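Side-chain contacts in Tle cognate immunity protein 4 C-terminal domain-containing protein (Pseudomonas aeruginosa PAO1, PDB 4R1D), which probably acts as the immunity protein that shields the bacterium from its own type VI secretion lipase Tle4, with which it forms a complex: residues Glu36-Lys41 against Ala46-Arg51; Phe68-Asp73 against Lys91-Asp96. All blocks are in the same frame, centred on the assembly; numbering follows the deposited sequence.

Interaction 1 of 2, residues Glu36-Lys41 against Ala46-Arg51; sequences EYLDDK and AARVDR
The edge of the R48 guanidinium that carries NE and NH2 meets the D40 carboxylate, one nitrogen to each oxygen. The NE bond to D40 OD2 is short and nearly straight, with N and O 2.7 Å apart and an N-H...O angle of 173°. OD2 lies in the guanidinium plane, yet from the carboxylate's side NE arrives well above the plane of the acid group. The second bond, R48 NH2 to D40 OD1 at 2.8 Å, is more bent; here OD1 is met on its syn side, and it stands somewhat off the guanidinium plane. These offsets agree with the 41° between the two planar groups: the pair is a twisted, two-pronged salt bridge and not a coplanar one.

L38 approaches R48 from another direction. Its CD1 sits over the centre of one guanidinium face, 3.8 Å from R48 NE, and its CD2 is 4.0 Å from R48 NH2. The arginine is thus met by an anion at its edge and by a methyl group over a face. After two extended torsions the chain of R48 bends at chi3 (-67°), which helps bring NE and NH2 round to D40.

L38 lies on strand 33-38, D40 belongs to the short link after it, and R48 projects from helix 42-58. L45 of that helix touches both L38 and D40, while Y98 of strand 92-100 packs on R48. E36 OE1 lies 5.9 Å from R48 NH1, too far for contact, but it may add to the negative field. The two bonds should fix the rotation of the guanidinium and probably keep both groups charged, so the salt bridge ties the second turn of helix 42-58 to the link that leads into it.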
ATOM      1  N   GLU B  36     -21.228   5.568  -3.023  1.00 13.21           N
ATOM      2  CA  GLU B  36     -21.327   4.481  -3.996  1.00 16.65           C
ATOM      3  C   GLU B  36     -22.757   4.289  -4.478  1.00 17.41           C
ATOM      4  O   GLU B  36     -23.678   4.128  -3.677  1.00 18.91           O
ATOM      5  CB  GLU B  36     -20.817   3.183  -3.361  1.00 18.96           C
ATOM      6  CG  GLU B  36     -20.776   2.003  -4.325  1.00 19.08           C
ATOM      7  CD  GLU B  36     -20.508   0.677  -3.632  1.00 23.84           C
ATOM      8  OE1 GLU B  36     -20.546   0.638  -2.384  1.00 23.38           O
ATOM      9  OE2 GLU B  36     -20.265  -0.331  -4.341  1.00 21.05           O
ATOM     10  N   TYR B  37     -22.940   4.297  -5.795  1.00 17.57           N
ATOM     11  CA  TYR B  37     -24.245   4.021  -6.381  1.00 17.41           C
ATOM     12  C   TYR B  37     -24.524   2.518  -6.352  1.00 22.42           C
ATOM     13  O   TYR B  37     -23.684   1.709  -6.752  1.00 21.89           O
ATOM     14  CB  TYR B  37     -24.300   4.544  -7.817  1.00 17.02           C
ATOM     15  CG  TYR B  37     -25.476   3.994  -8.574  1.00 18.36           C
ATOM     16  CD1 TYR B  37     -26.766   4.421  -8.296  1.00 19.48           C
ATOM     17  CD2 TYR B  37     -25.299   3.019  -9.542  1.00 22.47           C
ATOM     18  CE1 TYR B  37     -27.850   3.895  -8.973  1.00 20.75           C
ATOM     19  CE2 TYR B  37     -26.369   2.488 -10.223  1.00 23.93           C
ATOM     20  CZ  TYR B  37     -27.636   2.928  -9.940  1.00 24.53           C
ATOM     21  OH  TYR B  37     -28.688   2.389 -10.636  1.00 25.08           O
ATOM     22  N   LEU B  38     -25.708   2.145  -5.881  1.00 18.87           N
ATOM     23  CA  LEU B  38     -26.072   0.737  -5.769  1.00 19.75           C
ATOM     24  C   LEU B  38     -27.157   0.395  -6.785  1.00 23.65           C
ATOM     25  O   LEU B  38     -28.021   1.225  -7.059  1.00 19.06           O
ATOM     26  CB  LEU B  38     -26.603   0.451  -4.364  1.00 24.42           C
ATOM     27  CG  LEU B  38     -25.696   0.823  -3.187  1.00 23.83           C
ATOM     28  CD1 LEU B  38     -26.389   0.509  -1.851  1.00 22.98           C
ATOM     29  CD2 LEU B  38     -24.380   0.078  -3.293  1.00 20.07           C
ATOM     30  N   ASP B  39     -27.111  -0.826  -7.318  1.00 24.29           N
ATOM     31  CA  ASP B  39     -28.101  -1.288  -8.300  1.00 33.36           C
ATOM     32  C   ASP B  39     -29.405  -1.696  -7.631  1.00 34.64           C
ATOM     33  O   ASP B  39     -30.390  -1.993  -8.307  1.00 34.38           O
ATOM     34  CB  ASP B  39     -27.563  -2.488  -9.085  1.00 35.24           C
ATOM     35  CG  ASP B  39     -26.430  -2.114 -10.019  1.00 38.65           C
ATOM     36  OD1 ASP B  39     -26.500  -1.023 -10.627  1.00 43.05           O
ATOM     37  OD2 ASP B  39     -25.471  -2.906 -10.142  1.00 45.24           O
ATOM     38  N   ASP B  40     -29.401  -1.708  -6.302  1.00 26.70           N
ATOM     39  CA  ASP B  40     -30.519  -2.222  -5.518  1.00 29.96           C
ATOM     40  C   ASP B  40     -31.873  -1.640  -5.869  1.00 33.08           C
ATOM     41  O   ASP B  40     -32.026  -0.425  -5.997  1.00 33.24           O
ATOM     42  CB  ASP B  40     -30.289  -1.969  -4.027  1.00 29.78           C
ATOM     43  CG  ASP B  40     -29.126  -2.760  -3.473  1.00 25.52           C
ATOM     44  OD1 ASP B  40     -28.117  -2.920  -4.185  1.00 24.77           O
ATOM     45  OD2 ASP B  40     -29.233  -3.221  -2.319  1.00 30.90           O
ATOM     46  N   LYS B  41     -32.858  -2.522  -6.000  1.00 33.57           N
ATOM     47  CA  LYS B  41     -34.253  -2.123  -5.944  1.00 37.60           C
ATOM     48  C   LYS B  41     -34.605  -1.942  -4.468  1.00 35.27           C
ATOM     49  O   LYS B  41     -33.908  -2.463  -3.594  1.00 36.45           O
ATOM     50  CB  LYS B  41     -35.137  -3.191  -6.598  1.00 36.28           C
ATOM     51  CG  LYS B  41     -34.901  -3.356  -8.100  1.00 44.79           C
ATOM     52  CD  LYS B  41     -35.602  -4.592  -8.662  1.00 55.22           C
ATOM     53  CE  LYS B  41     -34.845  -5.872  -8.324  1.00 52.85           C
ATOM     54  NZ  LYS B  41     -35.520  -7.091  -8.857  1.00 60.02           N
ATOM     55  N   ALA B  46     -33.656  -2.681   1.425  1.00 30.66           N
ATOM     56  CA  ALA B  46     -34.158  -2.935   2.774  1.00 28.53           C
ATOM     57  C   ALA B  46     -33.523  -4.184   3.353  1.00 29.45           C
ATOM     58  O   ALA B  46     -33.126  -4.209   4.521  1.00 30.68           O
ATOM     59  CB  ALA B  46     -35.680  -3.072   2.764  1.00 32.61           C
ATOM     60  N   ALA B  47     -33.434  -5.221   2.528  1.00 25.84           N
ATOM     61  CA  ALA B  47     -32.899  -6.507   2.951  1.00 31.75           C
ATOM     62  C   ALA B  47     -31.395  -6.416   3.189  1.00 31.88           C
ATOM     63  O   ALA B  47     -30.858  -7.044   4.104  1.00 31.50           O
ATOM     64  CB  ALA B  47     -33.210  -7.571   1.906  1.00 33.49           C
ATOM     65  N   ARG B  48     -30.720  -5.634   2.349  1.00 30.61           N
ATOM     66  CA  ARG B  48     -29.288  -5.377   2.505  1.00 28.84           C
ATOM     67  C   ARG B  48     -28.990  -4.730   3.860  1.00 22.12           C
ATOM     68  O   ARG B  48     -28.086  -5.155   4.587  1.00 27.51           O
ATOM     69  CB  ARG B  48     -28.796  -4.455   1.381  1.00 29.32           C
ATOM     70  CG  ARG B  48     -27.413  -3.856   1.630  1.00 28.57           C
ATOM     71  CD  ARG B  48     -27.137  -2.668   0.708  1.00 26.68           C
ATOM     72  NE  ARG B  48     -27.022  -3.038  -0.705  1.00 21.99           N
ATOM     73  CZ  ARG B  48     -25.872  -3.271  -1.333  1.00 28.84           C
ATOM     74  NH1 ARG B  48     -24.715  -3.196  -0.679  1.00 28.96           N
ATOM     75  NH2 ARG B  48     -25.877  -3.593  -2.620  1.00 26.91           N
ATOM     76  N   VAL B  49     -29.749  -3.692   4.187  1.00 25.30           N
ATOM     77  CA  VAL B  49     -29.543  -2.954   5.434  1.00 25.22           C
ATOM     78  C   VAL B  49     -29.886  -3.787   6.669  1.00 28.21           C
ATOM     79  O   VAL B  49     -29.136  -3.794   7.651  1.00 26.14           O
ATOM     80  CB  VAL B  49     -30.340  -1.643   5.435  1.00 24.86           C
ATOM     81  CG1 VAL B  49     -30.302  -0.982   6.810  1.00 26.47           C
ATOM     82  CG2 VAL B  49     -29.801  -0.708   4.367  1.00 25.45           C
ATOM     83  N   ASP B  50     -31.013  -4.492   6.621  1.00 27.37           N
ATOM     84  CA  ASP B  50     -31.405  -5.357   7.734  1.00 29.14           C
ATOM     85  C   ASP B  50     -30.377  -6.456   7.933  1.00 25.75           C
ATOM     86  O   ASP B  50     -30.062  -6.818   9.062  1.00 26.53           O
ATOM     87  CB  ASP B  50     -32.789  -5.980   7.508  1.00 26.77           C
ATOM     88  CG  ASP B  50     -33.919  -4.982   7.661  1.00 34.22           C
ATOM     89  OD1 ASP B  50     -33.708  -3.912   8.268  1.00 28.37           O
ATOM     90  OD2 ASP B  50     -35.034  -5.278   7.182  1.00 40.46           O
ATOM     91  N   ARG B  51     -29.861  -6.996   6.830  1.00 25.22           N
ATOM     92  CA  ARG B  51     -28.883  -8.076   6.891  1.00 29.51           C
ATOM     93  C   ARG B  51     -27.620  -7.636   7.619  1.00 28.39           C
ATOM     94  O   ARG B  51     -27.058  -8.380   8.424  1.00 25.00           O
ATOM     95  CB  ARG B  51     -28.508  -8.533   5.482  1.00 28.99           C
ATOM     96  CG  ARG B  51     -27.512  -9.679   5.439  1.00 37.18           C
ATOM     97  CD  ARG B  51     -26.926  -9.844   4.037  1.00 48.63           C
ATOM     98  NE  ARG B  51     -25.523  -9.435   3.998  1.00 61.96           N
ATOM     99  CZ  ARG B  51     -25.099  -8.194   3.766  1.00 50.98           C
ATOM    100  NH1 ARG B  51     -25.969  -7.212   3.537  1.00 39.06           N
ATOM    101  NH2 ARG B  51     -23.800  -7.935   3.765  1.00 50.72           N
TER

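Interaction 2 of 2, residues Phe68-Asp73 against Lys91-Asp96; sequences FLRKID and KTYLLD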
ATOM      1  N   PHE B  68     -22.742  -3.277  17.486  1.00 19.65           N
ATOM      2  CA  PHE B  68     -23.792  -2.426  16.940  1.00 20.16           C
ATOM      3  C   PHE B  68     -24.265  -1.411  17.972  1.00 22.91           C
ATOM      4  O   PHE B  68     -24.629  -1.771  19.087  1.00 24.05           O
ATOM      5  CB  PHE B  68     -24.977  -3.253  16.444  1.00 21.13           C
ATOM      6  CG  PHE B  68     -26.013  -2.438  15.725  1.00 23.49           C
ATOM      7  CD1 PHE B  68     -25.756  -1.940  14.457  1.00 21.16           C
ATOM      8  CD2 PHE B  68     -27.246  -2.173  16.309  1.00 25.11           C
ATOM      9  CE1 PHE B  68     -26.702  -1.188  13.783  1.00 20.88           C
ATOM     10  CE2 PHE B  68     -28.199  -1.417  15.634  1.00 26.15           C
ATOM     11  CZ  PHE B  68     -27.925  -0.929  14.372  1.00 26.30           C
ATOM     12  N   LEU B  69     -24.261  -0.142  17.594  1.00 22.62           N
ATOM     13  CA  LEU B  69     -24.691   0.916  18.499  1.00 20.89           C
ATOM     14  C   LEU B  69     -26.142   1.338  18.258  1.00 29.12           C
ATOM     15  O   LEU B  69     -26.957   1.303  19.176  1.00 29.34           O
ATOM     16  CB  LEU B  69     -23.739   2.102  18.409  1.00 23.22           C
ATOM     17  CG  LEU B  69     -22.338   1.600  18.790  1.00 30.47           C
ATOM     18  CD1 LEU B  69     -21.268   2.580  18.402  1.00 28.79           C
ATOM     19  CD2 LEU B  69     -22.268   1.273  20.290  1.00 31.63           C
ATOM     20  N   ARG B  70     -26.472   1.722  17.029  1.00 24.63           N
ATOM     21  CA  ARG B  70     -27.839   2.137  16.732  1.00 27.04           C
ATOM     22  C   ARG B  70     -28.107   2.289  15.251  1.00 25.93           C
ATOM     23  O   ARG B  70     -27.193   2.494  14.450  1.00 23.41           O
ATOM     24  CB  ARG B  70     -28.191   3.448  17.457  1.00 28.77           C
ATOM     25  CG  ARG B  70     -27.189   4.582  17.271  1.00 31.50           C
ATOM     26  CD  ARG B  70     -27.494   5.757  18.208  1.00 37.36           C
ATOM     27  NE  ARG B  70     -26.276   6.468  18.605  1.00 42.11           N
ATOM     28  CZ  ARG B  70     -25.455   6.064  19.571  1.00 31.53           C
ATOM     29  NH1 ARG B  70     -25.721   4.952  20.249  1.00 45.42           N
ATOM     30  NH2 ARG B  70     -24.366   6.761  19.865  1.00 32.79           N
ATOM     31  N   LYS B  71     -29.379   2.173  14.894  1.00 25.12           N
ATOM     32  CA  LYS B  71     -29.834   2.535  13.567  1.00 22.64           C
ATOM     33  C   LYS B  71     -30.455   3.921  13.645  1.00 29.92           C
ATOM     34  O   LYS B  71     -31.348   4.164  14.462  1.00 28.95           O
ATOM     35  CB  LYS B  71     -30.848   1.519  13.062  1.00 25.39           C
ATOM     36  CG  LYS B  71     -31.284   1.745  11.629  1.00 26.42           C
ATOM     37  CD  LYS B  71     -32.261   0.665  11.200  1.00 33.53           C
ATOM     38  CE  LYS B  71     -32.799   0.926   9.809  1.00 32.51           C
ATOM     39  NZ  LYS B  71     -33.835  -0.082   9.452  1.00 35.73           N
ATOM     40  N   ILE B  72     -29.963   4.834  12.811  1.00 21.40           N
ATOM     41  CA  ILE B  72     -30.404   6.216  12.829  1.00 25.74           C
ATOM     42  C   ILE B  72     -31.286   6.541  11.627  1.00 26.19           C
ATOM     43  O   ILE B  72     -30.970   6.177  10.494  1.00 25.55           O
ATOM     44  CB  ILE B  72     -29.196   7.184  12.880  1.00 28.83           C
ATOM     45  CG1 ILE B  72     -28.377   6.937  14.154  1.00 30.97           C
ATOM     46  CG2 ILE B  72     -29.658   8.634  12.814  1.00 27.92           C
ATOM     47  CD1 ILE B  72     -27.011   7.595  14.150  1.00 25.48           C
ATOM     48  N   ASP B  73     -32.393   7.234  11.888  1.00 32.95           N
ATOM     49  CA  ASP B  73     -33.315   7.668  10.838  1.00 26.45           C
ATOM     50  C   ASP B  73     -33.003   9.112  10.456  1.00 26.55           C
ATOM     51  O   ASP B  73     -33.176  10.023  11.267  1.00 29.62           O
ATOM     52  CB  ASP B  73     -34.762   7.532  11.335  1.00 27.80           C
ATOM     53  CG  ASP B  73     -35.793   7.936  10.285  1.00 37.27           C
ATOM     54  OD1 ASP B  73     -35.445   8.043   9.090  1.00 36.62           O
ATOM     55  OD2 ASP B  73     -36.969   8.137  10.659  1.00 45.39           O
ATOM     56  N   LYS B  91     -12.764   5.972  20.168  1.00 18.13           N
ATOM     57  CA  LYS B  91     -12.976   7.370  19.793  1.00 20.63           C
ATOM     58  C   LYS B  91     -13.738   7.572  18.487  1.00 19.29           C
ATOM     59  O   LYS B  91     -14.169   8.692  18.180  1.00 19.77           O
ATOM     60  CB  LYS B  91     -11.645   8.102  19.736  1.00 23.02           C
ATOM     61  CG  LYS B  91     -10.832   7.894  21.003  1.00 24.05           C
ATOM     62  CD  LYS B  91      -9.643   8.827  21.065  1.00 29.86           C
ATOM     63  CE  LYS B  91      -8.914   8.703  22.406  1.00 35.91           C
ATOM     64  NZ  LYS B  91      -7.946   7.564  22.439  1.00 31.99           N
ATOM     65  N   THR B  92     -13.883   6.497  17.717  1.00 24.69           N
ATOM     66  CA  THR B  92     -14.521   6.589  16.409  1.00 18.47           C
ATOM     67  C   THR B  92     -15.513   5.469  16.164  1.00 17.68           C
ATOM     68  O   THR B  92     -15.308   4.320  16.579  1.00 17.44           O
ATOM     69  CB  THR B  92     -13.497   6.600  15.243  1.00 16.47           C
ATOM     70  OG1 THR B  92     -12.758   5.371  15.228  1.00 18.69           O
ATOM     71  CG2 THR B  92     -12.536   7.784  15.376  1.00 20.38           C
ATOM     72  N   TYR B  93     -16.597   5.837  15.487  1.00 17.65           N
ATOM     73  CA  TYR B  93     -17.605   4.912  15.011  1.00 17.55           C
ATOM     74  C   TYR B  93     -17.420   4.715  13.517  1.00 18.89           C
ATOM     75  O   TYR B  93     -16.735   5.492  12.851  1.00 17.78           O
ATOM     76  CB  TYR B  93     -18.998   5.528  15.173  1.00 20.13           C
ATOM     77  CG  TYR B  93     -19.408   5.910  16.579  1.00 21.16           C
ATOM     78  CD1 TYR B  93     -19.288   5.020  17.633  1.00 21.64           C
ATOM     79  CD2 TYR B  93     -19.944   7.161  16.838  1.00 22.17           C
ATOM     80  CE1 TYR B  93     -19.684   5.383  18.922  1.00 27.06           C
ATOM     81  CE2 TYR B  93     -20.338   7.527  18.107  1.00 25.70           C
ATOM     82  CZ  TYR B  93     -20.206   6.637  19.144  1.00 28.85           C
ATOM     83  OH  TYR B  93     -20.607   7.018  20.407  1.00 30.40           O
ATOM     84  N   LEU B  94     -18.059   3.674  13.000  1.00 16.54           N
ATOM     85  CA  LEU B  94     -18.325   3.557  11.584  1.00 16.73           C
ATOM     86  C   LEU B  94     -19.783   3.937  11.412  1.00 17.61           C
ATOM     87  O   LEU B  94     -20.657   3.385  12.096  1.00 18.50           O
ATOM     88  CB  LEU B  94     -18.132   2.109  11.153  1.00 18.82           C
ATOM     89  CG  LEU B  94     -18.181   1.800   9.659  1.00 25.23           C
ATOM     90  CD1 LEU B  94     -17.123   2.619   8.908  1.00 27.21           C
ATOM     91  CD2 LEU B  94     -17.971   0.304   9.458  1.00 29.90           C
ATOM     92  N   LEU B  95     -20.044   4.893  10.528  1.00 16.23           N
ATOM     93  CA  LEU B  95     -21.408   5.261  10.176  1.00 17.47           C
ATOM     94  C   LEU B  95     -21.654   4.873   8.727  1.00 15.96           C
ATOM     95  O   LEU B  95     -21.070   5.449   7.811  1.00 18.68           O
ATOM     96  CB  LEU B  95     -21.635   6.755  10.375  1.00 15.11           C
ATOM     97  CG  LEU B  95     -23.007   7.278   9.938  1.00 20.19           C
ATOM     98  CD1 LEU B  95     -24.114   6.531  10.669  1.00 21.44           C
ATOM     99  CD2 LEU B  95     -23.108   8.779  10.167  1.00 19.39           C
ATOM    100  N   ASP B  96     -22.491   3.859   8.541  1.00 17.84           N
ATOM    101  CA  ASP B  96     -22.812   3.336   7.214  1.00 16.23           C
ATOM    102  C   ASP B  96     -24.167   3.903   6.768  1.00 19.43           C
ATOM    103  O   ASP B  96     -25.214   3.398   7.184  1.00 25.25           O
ATOM    104  CB  ASP B  96     -22.871   1.816   7.305  1.00 18.16           C
ATOM    105  CG  ASP B  96     -22.908   1.132   5.945  1.00 15.87           C
ATOM    106  OD1 ASP B  96     -22.769   1.838   4.941  1.00 17.60           O
ATOM    107  OD2 ASP B  96     -23.062  -0.115   5.913  1.00 19.00           O
TER
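L69 pushes its CD1 methyl against the Y93 ring, 3.2 Å from Y93 CD1 and 3.3 Å from Y93 CE1. These separations are shorter than usual for carbon atoms, so the exact closeness is doubtful, although the apolar contact itself is plain. The methyl comes in obliquely, and the two side chains run at about a right angle to each other. In Y93 the ring carbon CG lies opposite the carbonyl carbon (chi1 -59°), which helps turn the aromatic group toward L69.

R70 makes the second, looser approach. Its NH2 is 3.8 Å from Y93 OH, beyond hydrogen-bonding distance, and the guanidinium plane stands 80° from the ring plane. The main polar partner of this arginine is elsewhere: R70 NE forms a salt bridge with E119, on which Y93 also packs, so acid, arginine and tyrosine gather in one place.

L69 and R70 are consecutive, and they form a classic beta bulge opposite L82, whose backbone is hydrogen-bonded to each of them; this probably helps both approach the same tyrosine. The bulge breaks the regular strand pattern, and the two strands of this contact are not paired directly, as strand 79-84 runs between them and sets W84 against both L69 and the Y93 ring. Helix 119-132 borders the cluster through E119, with I72 reaching its V123, whereas F68 and D96 touch helix 42-58.

Interaction 1 is complete in the chain before either strand of interaction 2 begins; their centres are about 17 Å apart, and both belong to the N-terminal domain of the immunity protein family. Helix 42-58 joins them: it supplies one half of interaction 1, precedes strand 68-73 in the chain, and brings D50 OD1 within 4.0 Å of K71 NZ in a packing contact. Strand 92-100 carries one half of interaction 2 and, through Y98, packs on R48 of interaction 1. Interaction 1 touches no other chain, whereas K91, T92 and L95, on the 91-96 segment, meet the partner chain, consistent with this strand helping the immunity protein hold Tle4.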